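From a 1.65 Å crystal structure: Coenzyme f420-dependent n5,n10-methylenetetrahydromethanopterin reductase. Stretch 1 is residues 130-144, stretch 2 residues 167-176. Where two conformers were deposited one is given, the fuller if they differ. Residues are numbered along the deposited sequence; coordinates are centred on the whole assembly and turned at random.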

# COMPACT_ATOMS: atom_id res chain seq x y z
N ALA A 130 17.64 -19.26 25.85
CA ALA A 130 17.72 -18.77 24.46
C ALA A 130 16.80 -17.54 24.29
O ALA A 130 17.20 -16.55 23.67
N ILE A 131 15.59 -17.59 24.85
CA ILE A 131 14.66 -16.46 24.75
C ILE A 131 15.21 -15.24 25.47
O ILE A 131 15.10 -14.12 25.00
N ARG A 132 15.81 -15.42 26.66
CA ARG A 132 16.39 -14.27 27.34
C ARG A 132 17.48 -13.62 26.46
O ARG A 132 17.60 -12.40 26.43
N GLU A 133 18.29 -14.45 25.81
CA GLU A 133 19.39 -13.94 25.00
C GLU A 133 18.86 -13.23 23.76
O GLU A 133 19.35 -12.16 23.42
N VAL A 134 17.88 -13.83 23.11
CA VAL A 134 17.33 -13.16 21.92
C VAL A 134 16.75 -11.83 22.35
O VAL A 134 16.87 -10.83 21.63
N LYS A 135 16.09 -11.77 23.51
CA LYS A 135 15.56 -10.50 23.96
C LYS A 135 16.68 -9.45 24.11
O LYS A 135 16.54 -8.30 23.66
N GLU A 136 17.79 -9.82 24.76
CA GLU A 136 18.88 -8.85 24.92
C GLU A 136 19.40 -8.37 23.56
O GLU A 136 19.68 -7.19 23.39
N VAL A 137 19.55 -9.28 22.61
CA VAL A 137 20.04 -8.88 21.29
C VAL A 137 19.05 -7.92 20.60
O VAL A 137 19.45 -6.91 20.03
N ILE A 138 17.77 -8.26 20.65
CA ILE A 138 16.80 -7.38 20.02
C ILE A 138 16.79 -6.00 20.60
O ILE A 138 16.79 -5.02 19.85
N TYR A 139 16.80 -5.86 21.93
CA TYR A 139 16.73 -4.53 22.49
C TYR A 139 18.03 -3.75 22.34
O TYR A 139 17.98 -2.53 22.21
N GLN A 140 19.17 -4.43 22.33
CA GLN A 140 20.40 -3.70 22.02
C GLN A 140 20.29 -3.13 20.60
O GLN A 140 20.71 -1.99 20.36
N TYR A 141 19.71 -3.90 19.68
CA TYR A 141 19.53 -3.47 18.28
C TYR A 141 18.58 -2.26 18.22
O TYR A 141 18.85 -1.27 17.55
N LEU A 142 17.46 -2.35 18.93
CA LEU A 142 16.47 -1.27 18.96
C LEU A 142 17.00 -0.00 19.65
O LEU A 142 16.50 1.10 19.38
N GLU A 143 18.00 -0.15 20.54
CA GLU A 143 18.60 1.03 21.16
C GLU A 143 19.61 1.68 20.21
O GLU A 143 20.16 2.75 20.52
N GLY A 144 19.86 1.05 19.06
CA GLY A 144 20.78 1.60 18.07
C GLY A 144 22.15 0.94 17.98
O GLY A 144 22.98 1.30 17.11
N GLN A 167 9.49 3.27 17.86
CA GLN A 167 9.31 3.15 19.32
C GLN A 167 10.60 2.80 20.04
O GLN A 167 10.64 2.89 21.27
N GLY A 168 11.64 2.39 19.31
CA GLY A 168 12.87 1.98 20.00
C GLY A 168 12.60 0.89 21.05
O GLY A 168 11.86 -0.07 20.80
N SER A 169 13.20 1.00 22.24
CA SER A 169 12.96 -0.02 23.24
C SER A 169 11.55 -0.02 23.85
O SER A 169 11.25 -0.88 24.68
N ASP A 170 10.69 0.91 23.43
CA ASP A 170 9.29 0.93 23.92
C ASP A 170 8.48 -0.18 23.21
O ASP A 170 7.32 -0.43 23.58
N ILE A 171 9.05 -0.82 22.18
CA ILE A 171 8.31 -1.93 21.55
C ILE A 171 8.07 -3.00 22.60
O ILE A 171 8.99 -3.42 23.30
N PRO A 172 6.81 -3.43 22.77
CA PRO A 172 6.50 -4.45 23.78
C PRO A 172 7.03 -5.82 23.45
O PRO A 172 6.98 -6.26 22.31
N PHE A 173 7.51 -6.52 24.48
CA PHE A 173 8.02 -7.85 24.32
C PHE A 173 7.09 -8.83 24.99
O PHE A 173 6.96 -8.84 26.22
N TYR A 174 6.40 -9.65 24.21
CA TYR A 174 5.51 -10.67 24.78
C TYR A 174 6.14 -12.04 24.62
O TYR A 174 6.71 -12.36 23.58
N MET A 175 6.04 -12.88 25.64
CA MET A 175 6.58 -14.21 25.55
C MET A 175 5.51 -15.29 25.55
O MET A 175 4.60 -15.24 26.37
N GLY A 176 5.63 -16.26 24.67
CA GLY A 176 4.70 -17.37 24.71
C GLY A 176 5.09 -18.20 25.94
O GLY A 176 6.28 -18.36 26.23

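The stretch 1 helix and strand 173-176 run nearly antiparallel (163°), so stretch 2 meets the helix from its C-terminal end backwards. Gln-167 makes no contact; Gly-168, at positive phi, lies where the backbones come closest, its CA 5.0 Å from Leu-142 CA, and its O meets Leu-142 CD1 at 3.6 Å. Ser-169 (chi1 p) points sideways, and its OG donates to Glu-143 OE2 (2.9 Å), whose m, m side chain curls back to reach it. Water 1 reinforces this edge, accepting from Ser-169 N (2.9 Å) and donating weakly to Glu-143 OE1 (3.3 Å). Asp-170 points away. Ile-171 (m, t) turns in, its CD1 3.8 Å from CD1 of Leu-142 (m, t), while its carbonyl O accepts a short bond from Tyr-139 OH (2.6 Å). Tyr-139 (chi1 m) leaves the helix sideways, but its long ring carries the hydroxyl across to this loop carbonyl. Pro-172 points away. Phe-173 (chi1 t) is the residue most covered by the helix stretch: Lys-135, t throughout, lays its aliphatic chain over one ring face, CG 3.8 Å from the Phe-173 ring centroid, and Ile-131 CG2 meets the ring edge at Phe-173 CZ (4.0 Å). Tyr-174 points away, as strand alternation dictates. Met-175 (chi1 -91°, between wells) turns in again, SD 3.8 Å from CG2 of Ile-131 (m, t). Gly-176 adds no side chain.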

# COMPACT_ATOMS: atom_id res chain seq x y z
CB ALA A 130 17.35 -19.87 23.45
CB ILE A 131 13.26 -16.86 25.26
CG1 ILE A 131 12.63 -17.87 24.27
CG2 ILE A 131 12.36 -15.56 25.39
CD1 ILE A 131 11.29 -18.46 24.70
CB ARG A 132 17.07 -14.73 28.66
CG ARG A 132 16.13 -15.14 29.74
CD ARG A 132 16.98 -15.71 30.91
NE ARG A 132 16.15 -16.12 32.04
CZ ARG A 132 15.70 -15.30 32.98
NH1 ARG A 132 14.95 -15.80 33.97
NH2 ARG A 132 16.00 -14.01 32.96
CB GLU A 133 20.35 -15.05 24.60
CG GLU A 133 21.05 -15.64 25.87
CD GLU A 133 22.17 -16.59 25.57
OE1 GLU A 133 22.72 -17.17 26.54
OE2 GLU A 133 22.54 -16.78 24.39
CB VAL A 134 16.21 -13.97 21.23
CG1 VAL A 134 15.66 -13.16 20.03
CG2 VAL A 134 16.74 -15.26 20.73
CB LYS A 135 14.80 -10.65 25.29
CG LYS A 135 14.11 -9.35 25.64
CD LYS A 135 13.71 -9.24 27.10
CE LYS A 135 13.09 -7.86 27.35
NZ LYS A 135 13.09 -7.41 28.78
CB GLU A 136 20.04 -9.44 25.73
CG GLU A 136 19.67 -9.68 27.16
CD GLU A 136 19.20 -8.42 27.85
OE1 GLU A 136 18.19 -8.51 28.57
OE2 GLU A 136 19.83 -7.35 27.67
CB VAL A 137 20.29 -10.11 20.41
CG1 VAL A 137 20.50 -9.68 18.93
CG2 VAL A 137 21.53 -10.86 20.94
CB ILE A 138 15.37 -8.00 20.12
CG1 ILE A 138 15.33 -9.28 19.27
CG2 ILE A 138 14.32 -6.96 19.68
CD1 ILE A 138 13.96 -10.03 19.43
CB TYR A 139 16.19 -4.61 23.94
CG TYR A 139 14.68 -4.83 23.83
CD1 TYR A 139 14.15 -6.12 23.65
CD2 TYR A 139 13.81 -3.74 23.81
CE1 TYR A 139 12.76 -6.33 23.43
CE2 TYR A 139 12.41 -3.92 23.60
CZ TYR A 139 11.91 -5.21 23.41
OH TYR A 139 10.57 -5.42 23.19
CB GLN A 140 21.65 -4.58 22.08
CG GLN A 140 22.10 -4.92 23.53
CD GLN A 140 23.48 -5.56 23.52
OE1 GLN A 140 24.32 -5.18 22.70
NE2 GLN A 140 23.74 -6.49 24.47
CB TYR A 141 18.97 -4.66 17.49
CG TYR A 141 18.84 -4.42 15.99
CD1 TYR A 141 19.78 -4.93 15.11
CD2 TYR A 141 17.78 -3.67 15.48
CE1 TYR A 141 19.67 -4.71 13.71
CE2 TYR A 141 17.66 -3.45 14.09
CZ TYR A 141 18.60 -3.97 13.22
OH TYR A 141 18.46 -3.81 11.83
CB LEU A 142 15.18 -1.74 19.65
CG LEU A 142 14.41 -2.83 18.93
CD1 LEU A 142 13.22 -3.25 19.83
CD2 LEU A 142 13.86 -2.28 17.61
CB GLU A 143 19.30 0.66 22.49
CG GLU A 143 18.32 0.21 23.59
CD GLU A 143 17.58 1.36 24.24
OE1 GLU A 143 17.66 2.50 23.72
OE2 GLU A 143 16.91 1.15 25.29
CB GLN A 167 8.34 2.02 19.67
CG GLN A 167 6.98 2.14 19.08
CD GLN A 167 6.12 0.97 19.53
OE1 GLN A 167 5.58 0.98 20.64
NE2 GLN A 167 6.03 -0.07 18.69
CB SER A 169 14.03 0.04 24.34
OG SER A 169 14.00 1.30 24.95
CB ASP A 170 8.62 2.28 23.67
CG ASP A 170 9.06 3.34 24.65
OD1 ASP A 170 8.69 4.52 24.46
OD2 ASP A 170 9.77 2.99 25.61
CB ILE A 171 9.14 -2.57 20.38
CG1 ILE A 171 9.28 -1.52 19.28
CG2 ILE A 171 8.42 -3.82 19.84
CD1 ILE A 171 10.05 -2.05 18.02
CB PRO A 172 4.97 -4.47 23.83
CG PRO A 172 4.53 -3.20 23.17
CD PRO A 172 5.60 -2.96 22.08
CB PHE A 173 9.41 -7.98 24.98
CG PHE A 173 10.08 -9.30 24.76
CD1 PHE A 173 10.63 -9.65 23.50
CD2 PHE A 173 10.17 -10.23 25.80
CE1 PHE A 173 11.26 -10.87 23.30
CE2 PHE A 173 10.81 -11.46 25.60
CZ PHE A 173 11.35 -11.79 24.36
CB TYR A 174 4.16 -10.68 24.02
CG TYR A 174 3.22 -9.56 24.38
CD1 TYR A 174 3.53 -8.23 24.12
CD2 TYR A 174 2.00 -9.85 25.00
CE1 TYR A 174 2.66 -7.20 24.47
CE2 TYR A 174 1.10 -8.82 25.36
CZ TYR A 174 1.44 -7.49 25.09
OH TYR A 174 0.66 -6.43 25.42
CB MET A 175 7.46 -14.49 26.76
CG MET A 175 8.86 -14.16 26.57
SD MET A 175 9.75 -14.77 28.08
CE MET A 175 9.63 -16.18 28.11
O HOH W 1 14.65 3.48 22.68